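Local coordinates for N-acetylmuramoyl-L-alanine amidase domain-containing protein SAOUHSC_02979 (Staphylococcus aureus, PDB 5T1Q) that probably acts as a secreted amidase on the bacterial cell wall, this chain being the part that carries a glucosaminidase-family domain followed by a CHAP domain, at residues T39-S44 with Q51-D56; N105-G110 with K146-D151; W255-R260 with G313-V318; S267-L272 with R285-S290. One frame throughout, in Å; residues are numbered along the deposited sequence.

Interaction 1 (T39-S44 with Q51-D56); sequences TDPSIS and QFNVVD
Thr39 and Phe52 form an antiparallel, non-hydrogen-bonded pair, 4.8 Å apart between their CA atoms, where strand 37-39 lies beside 52-54 at one border of the mixed sheet, and the chain beyond Thr39 leaves this ladder through an Asx turn. The close-packed part is here. Asp40 N donates to Gln51 O (3.1 Å, 159°), and backbone hydrogen bonds between Asn53 and Glu38 carry the pairing on. The side chains of the pair diverge, yet in one of its two conformers Thr39 still meets the Phe52 ring obliquely, its methyl CG2 4.0 Å from CE1, while Phe37 of strand 37-39 and Lys197 of helix 195-205 also touch the Phe52 side chain.

Asp40 occupies the middle. Its CG is anti to the backbone N (chi1 -179°), which brings the carboxylate out beside Gln51; the two side chains point the same way, with OD2 of Asp40 3.8 Å from Gln51 CB. The side chain of Asn53, whose CB points toward the loop, crosses that of Asp40 obliquely, OD1 lying 3.6 Å from Asp40 CB, and its ND2 touches CD of Pro41.

Toward solvent the contact is looser and runs through water. One water donates to Asp40 OD2 and accepts from Gln51 N, and a second donates to Asp40 OD1 (2.7 Å) and accepts from Asn53 ND2, so each carboxylate oxygen is linked to 51-56 through a water. OD1 has a further task in closing the turn: it accepts Ser42 N at 3.1 Å, the donor standing well above the carboxylate plane, 69° out of it.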
loop_
_atom_site.group_PDB
_atom_site.type_symbol
_atom_site.label_atom_id
_atom_site.label_comp_id
_atom_site.label_asym_id
_atom_site.label_seq_id
_atom_site.Cartn_x
_atom_site.Cartn_y
_atom_site.Cartn_z
ATOM N N THR A 39 -5.895 -6.093 8.368
ATOM C CA THR A 39 -6.978 -7.081 8.391
ATOM C C THR A 39 -8.128 -6.555 9.239
ATOM O O THR A 39 -7.911 -6.026 10.322
ATOM C CB THR A 39 -6.530 -8.449 8.947
ATOM O OG1 THR A 39 -5.677 -8.250 10.088
ATOM C CG2 THR A 39 -5.781 -9.245 7.878
ATOM N N ASP A 40 -9.344 -6.684 8.714
ATOM C CA ASP A 40 -10.561 -6.244 9.401
ATOM C C ASP A 40 -10.717 -7.016 10.712
ATOM O O ASP A 40 -10.790 -8.240 10.676
ATOM C CB ASP A 40 -11.765 -6.514 8.477
ATOM C CG ASP A 40 -13.103 -6.079 9.066
ATOM O OD1 ASP A 40 -13.156 -5.460 10.148
ATOM O OD2 ASP A 40 -14.125 -6.367 8.415
ATOM N N PRO A 41 -10.737 -6.311 11.870
ATOM C CA PRO A 41 -10.889 -7.017 13.156
ATOM C C PRO A 41 -12.224 -7.767 13.349
ATOM O O PRO A 41 -12.306 -8.623 14.226
ATOM C CB PRO A 41 -10.738 -5.903 14.213
ATOM C CG PRO A 41 -10.960 -4.627 13.492
ATOM C CD PRO A 41 -10.577 -4.853 12.054
ATOM N N SER A 42 -13.251 -7.450 12.557
ATOM C CA SER A 42 -14.554 -8.141 12.682
ATOM C C SER A 42 -14.452 -9.621 12.335
ATOM O O SER A 42 -13.820 -9.992 11.343
ATOM C CB SER A 42 -15.614 -7.503 11.787
ATOM O OG SER A 42 -15.940 -6.212 12.254
ATOM N N ILE A 43 -15.098 -10.449 13.153
ATOM C CA ILE A 43 -15.094 -11.890 12.939
ATOM C C ILE A 43 -15.935 -12.185 11.688
ATOM O O ILE A 43 -17.138 -11.924 11.667
ATOM C CB ILE A 43 -15.652 -12.666 14.162
ATOM C CG1 ILE A 43 -14.948 -12.243 15.467
ATOM C CG2 ILE A 43 -15.546 -14.175 13.939
ATOM C CD1 ILE A 43 -13.437 -12.352 15.441
ATOM N N SER A 44 -15.285 -12.710 10.651
ATOM C CA SER A 44 -15.956 -13.018 9.388
ATOM C C SER A 44 -16.910 -14.211 9.549
ATOM O O SER A 44 -16.776 -15.008 10.475
ATOM C CB SER A 44 -14.919 -13.317 8.287
ATOM O OG SER A 44 -14.176 -14.497 8.565
ATOM N N GLN A 51 -12.461 -9.251 5.176
ATOM C CA GLN A 51 -12.240 -7.982 4.494
ATOM C C GLN A 51 -10.961 -7.299 4.986
ATOM O O GLN A 51 -10.328 -7.735 5.960
ATOM C CB GLN A 51 -13.420 -7.037 4.752
ATOM C CG GLN A 51 -14.812 -7.596 4.463
ATOM C CD GLN A 51 -15.134 -7.730 2.983
ATOM O OE1 GLN A 51 -14.248 -7.723 2.121
ATOM N NE2 GLN A 51 -16.428 -7.853 2.681
ATOM N N PHE A 52 -10.590 -6.225 4.293
ATOM C CA PHE A 52 -9.456 -5.400 4.682
ATOM C C PHE A 52 -9.952 -4.021 5.048
ATOM O O PHE A 52 -10.944 -3.545 4.514
ATOM C CB PHE A 52 -8.419 -5.298 3.557
ATOM C CG PHE A 52 -7.683 -6.574 3.311
ATOM C CD1 PHE A 52 -6.786 -7.054 4.249
ATOM C CD2 PHE A 52 -7.885 -7.303 2.153
ATOM C CE1 PHE A 52 -6.107 -8.247 4.052
ATOM C CE2 PHE A 52 -7.207 -8.497 1.945
ATOM C CZ PHE A 52 -6.315 -8.967 2.895
ATOM N N ASN A 53 -9.282 -3.402 6.001
ATOM C CA ASN A 53 -9.587 -2.042 6.382
ATOM C C ASN A 53 -8.503 -1.168 5.838
ATOM O O ASN A 53 -7.323 -1.508 5.911
ATOM C CB ASN A 53 -9.642 -1.871 7.893
ATOM C CG ASN A 53 -10.905 -2.436 8.497
ATOM O OD1 ASN A 53 -11.760 -2.974 7.794
ATOM N ND2 ASN A 53 -11.045 -2.283 9.800
ATOM N N VAL A 54 -8.922 -0.032 5.301
ATOM C CA VAL A 54 -8.004 0.973 4.806
ATOM C C VAL A 54 -7.407 1.681 6.018
ATOM O O VAL A 54 -7.977 1.655 7.126
ATOM C CB VAL A 54 -8.729 2.040 3.932
ATOM C CG1 VAL A 54 -9.577 1.380 2.855
ATOM C CG2 VAL A 54 -9.602 2.965 4.781
ATOM N N VAL A 55 -6.250 2.294 5.815
ATOM C CA VAL A 55 -5.645 3.124 6.846
ATOM C C VAL A 55 -6.288 4.492 6.612
ATOM O O VAL A 55 -5.995 5.148 5.621
ATOM C CB VAL A 55 -4.118 3.203 6.710
ATOM C CG1 VAL A 55 -3.547 4.201 7.711
ATOM C CG2 VAL A 55 -3.496 1.826 6.905
ATOM N N ASP A 56 -7.202 4.879 7.502
ATOM C CA ASP A 56 -7.941 6.150 7.412
ATOM C C ASP A 56 -6.954 7.326 7.371
ATOM O O ASP A 56 -5.905 7.279 8.017
ATOM C CB ASP A 56 -8.893 6.262 8.615
ATOM C CG ASP A 56 -9.913 7.377 8.473
ATOM O OD1 ASP A 56 -10.297 7.718 7.332
ATOM O OD2 ASP A 56 -10.359 7.893 9.521
HETATM O O HOH W 1 -14.130 -9.320 7.783
HETATM O O HOH W 2 -14.006 -2.961 10.909
#

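Interaction 2 (N105-G110 with K146-D151); sequences NHNLFG and KESLKD
Ser148, on the face of helix 145-158 that meets the loop 105-110, is pressed against Leu108 and its neighbours. Its CB sits 3.2 Å from His106 O, and its OG, anti to the backbone N (chi1 -179°), extends into the loop to receive Leu108 N in a nearly straight hydrogen bond (3.1 Å, 168°). The same oxygen lies in the plane of the Phe109 ring at its edge, 3.6 Å from CD1, and shares a water with Asn107 at 2.7 Å from Ser148 OG. That water donates to Asn107 OD1, which also receives a weak bond from Phe109 N, while Asn107 ND2 binds Ile111 O. One hydroxyl thus fixes a backbone N-H of a stretch without regular structure and, through water, the asparagine that helps shape it.

Leu149 follows with purely apolar contacts. Its CD2 reaches the Phe109 ring in plane at the edge, 3.9 Å from CZ, and stands 4.3 Å from Leu108 CD1, so this one methyl touches two consecutive loop side chains. Further on, Asp151 OD2 forms a salt bridge with Arg140, at the end of strand 131-140, and a hydrogen bond with Tyr142 OH; Tyr142 O in turn takes ND1 of His106.

The contact belongs to the glucosaminidase-family domain, of the lysozyme clan. Phe109 stacks on Tyr152 of the same helix 145-158 and packs on Met85 and Ala89 of helix 82-93. Leu149 touches Met85 as well as Asp70 and Ile74 of helix 58-78, and Asn105 of the loop touches Val120 and Phe122 of strand 119-128.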
loop_
_atom_site.group_PDB
_atom_site.type_symbol
_atom_site.label_atom_id
_atom_site.label_comp_id
_atom_site.label_asym_id
_atom_site.label_seq_id
_atom_site.Cartn_x
_atom_site.Cartn_y
_atom_site.Cartn_z
ATOM N N ASN A 105 5.507 13.602 -12.788
ATOM C CA ASN A 105 5.012 12.374 -13.431
ATOM C C ASN A 105 3.490 12.317 -13.580
ATOM O O ASN A 105 2.990 11.875 -14.610
ATOM C CB ASN A 105 5.569 11.177 -12.680
ATOM C CG ASN A 105 7.087 11.156 -12.686
ATOM O OD1 ASN A 105 7.722 11.422 -13.713
ATOM N ND2 ASN A 105 7.677 10.845 -11.549
ATOM N N HIS A 106 2.770 12.747 -12.547
ATOM C CA HIS A 106 1.298 12.863 -12.573
ATOM C C HIS A 106 0.496 11.583 -12.933
ATOM O O HIS A 106 -0.669 11.673 -13.325
ATOM C CB HIS A 106 0.891 14.001 -13.535
ATOM C CG HIS A 106 1.534 15.324 -13.237
ATOM N ND1 HIS A 106 2.572 15.836 -13.990
ATOM C CD2 HIS A 106 1.269 16.252 -12.286
ATOM C CE1 HIS A 106 2.921 17.017 -13.512
ATOM N NE2 HIS A 106 2.145 17.295 -12.480
ATOM N N ASN A 107 1.109 10.410 -12.783
ATOM C CA ASN A 107 0.466 9.132 -13.114
ATOM C C ASN A 107 -0.258 8.620 -11.855
ATOM O O ASN A 107 0.359 8.083 -10.935
ATOM C CB ASN A 107 1.544 8.163 -13.610
ATOM C CG ASN A 107 0.992 6.843 -14.137
ATOM O OD1 ASN A 107 -0.156 6.472 -13.894
ATOM N ND2 ASN A 107 1.828 6.125 -14.875
ATOM N N LEU A 108 -1.572 8.800 -11.834
ATOM C CA LEU A 108 -2.393 8.442 -10.686
ATOM C C LEU A 108 -2.864 7.000 -10.625
ATOM O O LEU A 108 -3.279 6.538 -9.550
ATOM C CB LEU A 108 -3.644 9.315 -10.663
ATOM C CG LEU A 108 -3.452 10.817 -10.645
ATOM C CD1 LEU A 108 -4.822 11.465 -10.561
ATOM C CD2 LEU A 108 -2.573 11.240 -9.482
ATOM N N PHE A 109 -2.799 6.288 -11.745
ATOM C CA PHE A 109 -3.314 4.920 -11.814
ATOM C C PHE A 109 -2.272 3.832 -11.985
ATOM O O PHE A 109 -2.623 2.665 -12.180
ATOM C CB PHE A 109 -4.341 4.849 -12.948
ATOM C CG PHE A 109 -5.484 5.775 -12.753
ATOM C CD1 PHE A 109 -5.395 7.094 -13.154
ATOM C CD2 PHE A 109 -6.632 5.345 -12.125
ATOM C CE1 PHE A 109 -6.438 7.968 -12.939
ATOM C CE2 PHE A 109 -7.681 6.216 -11.914
ATOM C CZ PHE A 109 -7.583 7.529 -12.312
ATOM N N GLY A 110 -0.999 4.194 -11.901
ATOM C CA GLY A 110 0.075 3.215 -12.071
ATOM C C GLY A 110 0.042 2.514 -13.418
ATOM O O GLY A 110 0.277 1.307 -13.508
ATOM N N LYS A 146 -4.675 15.847 -15.499
ATOM C CA LYS A 146 -5.775 15.897 -16.467
ATOM C C LYS A 146 -5.632 14.744 -17.475
ATOM O O LYS A 146 -6.584 14.003 -17.713
ATOM C CB LYS A 146 -5.780 17.240 -17.207
ATOM C CG LYS A 146 -6.907 17.402 -18.228
ATOM C CD LYS A 146 -6.881 18.759 -18.928
ATOM C CE LYS A 146 -5.693 18.911 -19.870
ATOM N NZ LYS A 146 -5.704 20.226 -20.572
ATOM N N GLU A 147 -4.436 14.599 -18.048
ATOM C CA GLU A 147 -4.179 13.546 -19.029
ATOM C C GLU A 147 -4.145 12.147 -18.403
ATOM O O GLU A 147 -4.338 11.163 -19.106
ATOM C CB GLU A 147 -2.876 13.798 -19.817
ATOM C CG GLU A 147 -2.858 15.048 -20.710
ATOM C CD GLU A 147 -2.545 16.352 -19.972
ATOM O OE1 GLU A 147 -2.780 17.442 -20.550
ATOM O OE2 GLU A 147 -2.054 16.296 -18.821
ATOM N N SER A 148 -3.883 12.058 -17.096
ATOM C CA SER A 148 -3.860 10.763 -16.403
ATOM C C SER A 148 -5.267 10.180 -16.285
ATOM O O SER A 148 -5.488 9.015 -16.603
ATOM C CB SER A 148 -3.228 10.902 -15.014
ATOM O OG SER A 148 -3.177 9.655 -14.336
ATOM N N LEU A 149 -6.203 10.998 -15.815
ATOM C CA LEU A 149 -7.609 10.600 -15.679
ATOM C C LEU A 149 -8.195 10.186 -17.035
ATOM O O LEU A 149 -8.930 9.196 -17.132
ATOM C CB LEU A 149 -8.429 11.761 -15.112
ATOM C CG LEU A 149 -8.108 12.245 -13.688
ATOM C CD1 LEU A 149 -8.657 13.647 -13.437
ATOM C CD2 LEU A 149 -8.624 11.265 -12.650
ATOM N N LYS A 150 -7.880 10.975 -18.066
ATOM C CA LYS A 150 -8.323 10.714 -19.444
ATOM C C LYS A 150 -7.706 9.399 -19.953
ATOM O O LYS A 150 -8.397 8.570 -20.554
ATOM C CB LYS A 150 -7.907 11.897 -20.347
ATOM C CG LYS A 150 -8.207 11.813 -21.848
ATOM C CD LYS A 150 -9.695 11.756 -22.160
ATOM C CE LYS A 150 -10.010 12.358 -23.528
ATOM N NZ LYS A 150 -9.277 11.743 -24.670
ATOM N N ASP A 151 -6.420 9.194 -19.667
ATOM C CA ASP A 151 -5.717 8.014 -20.156
ATOM C C ASP A 151 -6.228 6.723 -19.491
ATOM O O ASP A 151 -6.239 5.650 -20.115
ATOM C CB ASP A 151 -4.208 8.177 -19.989
ATOM C CG ASP A 151 -3.412 7.240 -20.885
ATOM O OD1 ASP A 151 -3.877 6.948 -22.006
ATOM O OD2 ASP A 151 -2.308 6.818 -20.478
HETATM O O HOH W 3 -2.738 7.267 -15.477
#

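Interaction 3 (W255-R260 with G313-V318); sequences WYVYNR and GHVAFV
Arg260 sets its CG over one face of the Phe317 ring in a CH-pi contact. This CG of Arg260 stands 3.5 Å from the centroid of the Phe317 ring and only 17° off the ring normal. Both side chains leave their backbones with CG anti to N, which sends them across the gap, and they cross at about a right angle. The arginine chain then bends at its second torsion, and the guanidinium stands nearly upright to the ring, the planes 80° apart, with NE 3.9 Å from Phe317 CE2. Its polar end is engaged beyond the ring, by Lys237 O and a salt bridge to Glu319.

The helix and strand that meet here, 255-260 and 314-318, run nearly side by side, their axes 23° apart and 7.5 Å at closest approach. This is the helix-on-sheet packing of the papain-like CHAP domain. Cys253 at the start of the same helix, His314 on the strand and Glu331 fit a Cys-His-Glu triad, with His314 NE2 bonded to Glu331 OE1; they are probably the catalytic residues.

Apolar contacts fill the rest. Val257 presses its CG2 methyl onto the strand backbone, 3.5 Å from Ala316 C, and meets Val315 CG1 at 4.0 Å. Tyr256 touches with CE2, 4.3 Å from Phe317 CB, while its OH bonds to Ser330 on the adjacent strand.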
loop_
_atom_site.group_PDB
_atom_site.type_symbol
_atom_site.label_atom_id
_atom_site.label_comp_id
_atom_site.label_asym_id
_atom_site.label_seq_id
_atom_site.Cartn_x
_atom_site.Cartn_y
_atom_site.Cartn_z
ATOM N N TRP A 255 10.054 0.854 7.006
ATOM C CA TRP A 255 9.162 2.017 6.979
ATOM C C TRP A 255 8.046 1.902 8.023
ATOM O O TRP A 255 7.683 2.877 8.667
ATOM C CB TRP A 255 8.540 2.175 5.576
ATOM C CG TRP A 255 7.503 3.253 5.484
ATOM C CD1 TRP A 255 7.693 4.548 5.110
ATOM C CD2 TRP A 255 6.106 3.121 5.782
ATOM N NE1 TRP A 255 6.497 5.231 5.151
ATOM C CE2 TRP A 255 5.511 4.375 5.562
ATOM C CE3 TRP A 255 5.308 2.064 6.210
ATOM C CZ2 TRP A 255 4.147 4.606 5.764
ATOM C CZ3 TRP A 255 3.942 2.295 6.409
ATOM C CH2 TRP A 255 3.383 3.552 6.183
ATOM N N TYR A 256 7.492 0.712 8.179
ATOM C CA TYR A 256 6.377 0.542 9.110
ATOM C C TYR A 256 6.811 0.822 10.542
ATOM O O TYR A 256 6.126 1.552 11.257
ATOM C CB TYR A 256 5.712 -0.855 8.984
ATOM C CG TYR A 256 4.683 -1.063 10.058
ATOM C CD1 TYR A 256 3.385 -0.555 9.916
ATOM C CD2 TYR A 256 5.013 -1.721 11.254
ATOM C CE1 TYR A 256 2.452 -0.714 10.917
ATOM C CE2 TYR A 256 4.087 -1.862 12.273
ATOM C CZ TYR A 256 2.810 -1.365 12.099
ATOM O OH TYR A 256 1.890 -1.513 13.094
ATOM N N VAL A 257 7.942 0.252 10.958
ATOM C CA VAL A 257 8.407 0.460 12.327
ATOM C C VAL A 257 8.757 1.943 12.616
ATOM O O VAL A 257 8.456 2.463 13.694
ATOM C CB VAL A 257 9.568 -0.478 12.683
ATOM C CG1 VAL A 257 10.033 -0.225 14.106
ATOM C CG2 VAL A 257 9.156 -1.943 12.508
ATOM N N TYR A 258 9.386 2.604 11.653
ATOM C CA TYR A 258 9.700 4.015 11.764
ATOM C C TYR A 258 8.426 4.817 12.034
ATOM O O TYR A 258 8.382 5.620 12.970
ATOM C CB TYR A 258 10.387 4.511 10.483
ATOM C CG TYR A 258 10.628 6.014 10.440
ATOM C CD1 TYR A 258 9.642 6.885 9.960
ATOM C CD2 TYR A 258 11.835 6.558 10.862
ATOM C CE1 TYR A 258 9.853 8.265 9.925
ATOM C CE2 TYR A 258 12.056 7.932 10.830
ATOM C CZ TYR A 258 11.061 8.778 10.370
ATOM O OH TYR A 258 11.299 10.137 10.333
ATOM N N ASN A 259 7.389 4.573 11.223
ATOM C CA ASN A 259 6.101 5.287 11.368
ATOM C C ASN A 259 5.334 4.916 12.622
ATOM O O ASN A 259 4.827 5.785 13.321
ATOM C CB ASN A 259 5.219 5.094 10.132
ATOM C CG ASN A 259 5.673 5.952 8.960
ATOM O OD1 ASN A 259 6.429 5.504 8.105
ATOM N ND2 ASN A 259 5.306 7.210 8.978
ATOM N N ARG A 260 5.272 3.629 12.933
ATOM C CA ARG A 260 4.531 3.194 14.109
ATOM C C ARG A 260 5.135 3.785 15.370
ATOM O O ARG A 260 4.406 4.196 16.263
ATOM C CB ARG A 260 4.480 1.662 14.175
ATOM C CG ARG A 260 3.699 1.081 15.348
ATOM C CD ARG A 260 2.256 1.523 15.332
ATOM N NE ARG A 260 1.451 0.841 16.337
ATOM C CZ ARG A 260 0.167 1.092 16.570
ATOM N NH1 ARG A 260 -0.475 2.037 15.884
ATOM N NH2 ARG A 260 -0.479 0.405 17.509
ATOM N N GLY A 313 16.782 -10.110 6.999
ATOM C CA GLY A 313 16.230 -10.211 8.339
ATOM C C GLY A 313 14.865 -9.529 8.340
ATOM O O GLY A 313 14.218 -9.399 7.302
ATOM N N HIS A 314 14.458 -9.037 9.490
ATOM C CA HIS A 314 13.162 -8.424 9.614
ATOM C C HIS A 314 13.127 -7.511 10.818
ATOM O O HIS A 314 13.931 -7.661 11.730
ATOM C CB HIS A 314 12.112 -9.544 9.743
ATOM C CG HIS A 314 10.710 -9.053 9.834
ATOM N ND1 HIS A 314 10.100 -8.374 8.804
ATOM C CD2 HIS A 314 9.782 -9.176 10.809
ATOM C CE1 HIS A 314 8.859 -8.064 9.158
ATOM N NE2 HIS A 314 8.645 -8.533 10.372
ATOM N N VAL A 315 12.214 -6.551 10.803
ATOM C CA VAL A 315 12.011 -5.659 11.923
ATOM C C VAL A 315 10.502 -5.463 12.130
ATOM O O VAL A 315 9.726 -5.390 11.173
ATOM C CB VAL A 315 12.819 -4.338 11.787
ATOM C CG1 VAL A 315 12.318 -3.476 10.630
ATOM C CG2 VAL A 315 12.790 -3.549 13.073
ATOM N N ALA A 316 10.098 -5.396 13.395
ATOM C CA ALA A 316 8.697 -5.255 13.781
ATOM C C ALA A 316 8.594 -4.345 14.982
ATOM O O ALA A 316 9.614 -3.964 15.561
ATOM C CB ALA A 316 8.100 -6.613 14.100
ATOM N N PHE A 317 7.370 -3.976 15.340
ATOM C CA PHE A 317 7.113 -3.087 16.467
ATOM C C PHE A 317 6.479 -3.866 17.613
ATOM O O PHE A 317 5.520 -4.599 17.393
ATOM C CB PHE A 317 6.185 -1.953 16.011
ATOM C CG PHE A 317 5.832 -0.975 17.104
ATOM C CD1 PHE A 317 6.692 0.052 17.429
ATOM C CD2 PHE A 317 4.643 -1.087 17.806
ATOM C CE1 PHE A 317 6.384 0.963 18.435
ATOM C CE2 PHE A 317 4.329 -0.192 18.827
ATOM C CZ PHE A 317 5.202 0.842 19.132
ATOM N N VAL A 318 7.007 -3.717 18.827
ATOM C CA VAL A 318 6.461 -4.407 19.994
ATOM C C VAL A 318 5.208 -3.672 20.527
ATOM O O VAL A 318 5.318 -2.594 21.119
ATOM C CB VAL A 318 7.492 -4.518 21.133
ATOM C CG1 VAL A 318 6.902 -5.245 22.341
ATOM C CG2 VAL A 318 8.744 -5.225 20.653
#

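Interaction 4 (S267-L272 with R285-S290); sequences SISGDL and RDYQVS
The Tyr287 ring presents its edge to Ser267, whose carbonyl O lies in the ring plane 3.7 Å from CE2; Lys359 makes a cation-pi contact with the ring. Ile268 crosses it at about a right angle, CG1 being 4.1 Å from Tyr287 CE2. The second flat group, the Arg285 guanidinium, is also met at its edge: Asp271 OD2 lies in its plane and takes NE at 2.9 Å in a salt bridge. The carboxylate is turned 62° from that plane, and NE meets OD2 from 40° above the carboxylate. NH2 of Arg285 bonds Arg281 O of helix 278-284.

The phenol oxygen of Tyr287 reaches the loop backbone and accepts Ser269 N at 3.0 Å in a bent hydrogen bond (132°). A water lies 2.6 Å from the same OH and also bonds Ser267 OG. Asp271 has its other oxygen occupied as well, since Ser269 OG donates to OD1 (2.7 Å) almost in line with the C-O bond. The Arg285 chain, extended from CG to NE, meets Asp271 tip to tip, and its CD passes Leu272 CD2 in the opposite direction at 4.0 Å.

This joins the loop after helix 253-262 to the turn that leads into strand 288-290, the border strand of the CHAP-domain sheet. With an arginine on one oxygen and a serine hydroxyl on the other, Asp271 is probably held ionised.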
loop_
_atom_site.group_PDB
_atom_site.type_symbol
_atom_site.label_atom_id
_atom_site.label_comp_id
_atom_site.label_asym_id
_atom_site.label_seq_id
_atom_site.Cartn_x
_atom_site.Cartn_y
_atom_site.Cartn_z
ATOM N N SER A 267 11.392 8.412 18.068
ATOM C CA SER A 267 11.955 8.266 16.744
ATOM C C SER A 267 13.196 7.391 16.693
ATOM O O SER A 267 13.866 7.141 17.700
ATOM C CB SER A 267 12.288 9.640 16.176
ATOM O OG SER A 267 13.298 10.275 16.939
ATOM N N ILE A 268 13.466 6.943 15.473
ATOM C CA ILE A 268 14.610 6.139 15.135
ATOM C C ILE A 268 15.128 6.722 13.806
ATOM O O ILE A 268 14.325 7.095 12.955
ATOM C CB ILE A 268 14.185 4.658 15.061
ATOM C CG1 ILE A 268 15.401 3.756 15.161
ATOM C CG2 ILE A 268 13.365 4.349 13.798
ATOM C CD1 ILE A 268 15.043 2.329 15.507
ATOM N N SER A 269 16.447 6.838 13.626
ATOM C CA SER A 269 16.990 7.454 12.398
ATOM C C SER A 269 16.716 6.689 11.100
ATOM O O SER A 269 16.341 5.510 11.110
ATOM C CB SER A 269 18.487 7.739 12.519
ATOM O OG SER A 269 19.204 6.572 12.791
ATOM N N GLY A 270 16.926 7.389 9.995
ATOM C CA GLY A 270 16.679 6.853 8.668
ATOM C C GLY A 270 17.865 6.195 8.004
ATOM O O GLY A 270 17.739 5.732 6.858
ATOM N N ASP A 271 18.993 6.119 8.725
ATOM C CA ASP A 271 20.240 5.578 8.201
ATOM C C ASP A 271 20.570 4.164 8.714
ATOM O O ASP A 271 21.718 3.717 8.604
ATOM C CB ASP A 271 21.405 6.536 8.539
ATOM C CG ASP A 271 21.880 6.444 10.034
ATOM O OD1 ASP A 271 21.088 6.068 10.941
ATOM O OD2 ASP A 271 23.063 6.747 10.298
ATOM N N LEU A 272 19.585 3.457 9.262
ATOM C CA LEU A 272 19.858 2.127 9.807
ATOM C C LEU A 272 19.932 1.018 8.743
ATOM O O LEU A 272 20.291 -0.113 9.066
ATOM C CB LEU A 272 18.855 1.775 10.913
ATOM C CG LEU A 272 18.806 2.715 12.137
ATOM C CD1 LEU A 272 17.792 2.213 13.130
ATOM C CD2 LEU A 272 20.138 2.894 12.844
ATOM N N ARG A 285 24.963 4.084 17.149
ATOM C CA ARG A 285 24.391 5.440 17.105
ATOM C C ARG A 285 23.672 5.880 18.406
ATOM O O ARG A 285 22.753 6.708 18.382
ATOM C CB ARG A 285 23.493 5.576 15.859
ATOM C CG ARG A 285 24.281 5.539 14.544
ATOM C CD ARG A 285 23.459 4.988 13.384
ATOM N NE ARG A 285 24.223 4.804 12.146
ATOM C CZ ARG A 285 25.161 3.872 11.942
ATOM N NH1 ARG A 285 25.759 3.805 10.760
ATOM N NH2 ARG A 285 25.535 3.024 12.902
ATOM N N ASP A 286 24.097 5.299 19.524
ATOM C CA ASP A 286 23.661 5.721 20.865
ATOM C C ASP A 286 22.227 5.367 21.299
ATOM O O ASP A 286 21.704 5.984 22.215
ATOM C CB ASP A 286 23.892 7.231 21.038
ATOM C CG ASP A 286 24.049 7.645 22.499
ATOM O OD1 ASP A 286 24.814 6.971 23.225
ATOM O OD2 ASP A 286 23.458 8.679 22.911
ATOM N N TYR A 287 21.596 4.398 20.656
ATOM C CA TYR A 287 20.264 3.954 21.076
ATOM C C TYR A 287 20.426 2.862 22.126
ATOM O O TYR A 287 21.448 2.176 22.133
ATOM C CB TYR A 287 19.490 3.394 19.901
ATOM C CG TYR A 287 19.025 4.428 18.938
ATOM C CD1 TYR A 287 19.871 4.930 17.959
ATOM C CD2 TYR A 287 17.730 4.909 18.991
ATOM C CE1 TYR A 287 19.439 5.902 17.071
ATOM C CE2 TYR A 287 17.294 5.884 18.115
ATOM C CZ TYR A 287 18.158 6.372 17.155
ATOM O OH TYR A 287 17.715 7.333 16.287
ATOM N N GLN A 288 19.439 2.728 23.020
ATOM C CA GLN A 288 19.428 1.657 24.022
ATOM C C GLN A 288 18.998 0.397 23.259
ATOM O O GLN A 288 17.927 0.379 22.646
ATOM C CB GLN A 288 18.400 1.927 25.146
ATOM C CG GLN A 288 18.502 3.289 25.849
ATOM C CD GLN A 288 17.155 3.776 26.446
ATOM O OE1 GLN A 288 16.755 4.938 26.255
ATOM N NE2 GLN A 288 16.428 2.870 27.112
ATOM N N VAL A 289 19.826 -0.638 23.287
ATOM C CA VAL A 289 19.531 -1.884 22.585
ATOM C C VAL A 289 19.840 -3.034 23.521
ATOM O O VAL A 289 20.922 -3.056 24.127
ATOM C CB VAL A 289 20.409 -2.055 21.316
ATOM C CG1 VAL A 289 20.003 -3.300 20.529
ATOM C CG2 VAL A 289 20.345 -0.832 20.419
ATOM N N SER A 290 18.908 -3.982 23.663
ATOM C CA SER A 290 19.166 -5.157 24.486
ATOM C C SER A 290 18.287 -6.349 24.077
ATOM O O SER A 290 17.410 -6.232 23.201
ATOM C CB SER A 290 18.959 -4.844 25.976
ATOM O OG SER A 290 17.606 -4.989 26.364
HETATM O O HOH W 4 16.076 9.315 16.714
#

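Interactions 1, 3 and 4 all reach the one mixed sheet, whose two border strands belong to interactions 1 and 4, whereas interaction 2 stands apart in the glucosaminidase-family domain, about 32 Å between centres from interaction 3. Interactions 3 and 4 are the close pair: their centres lie 12 Å apart, and Tyr258 CE2 packs 3.2 Å from Ile268 O. Interaction 3 also holds His314 of the probable catalytic triad. A sodium ion lies about 9 Å from the Ala316 side chain, and about 10 Å separates the Leu272 side chain from a bound sodium ion. Interaction 1 comes within about 7 Å of interaction 3 between nearest atoms, without touching.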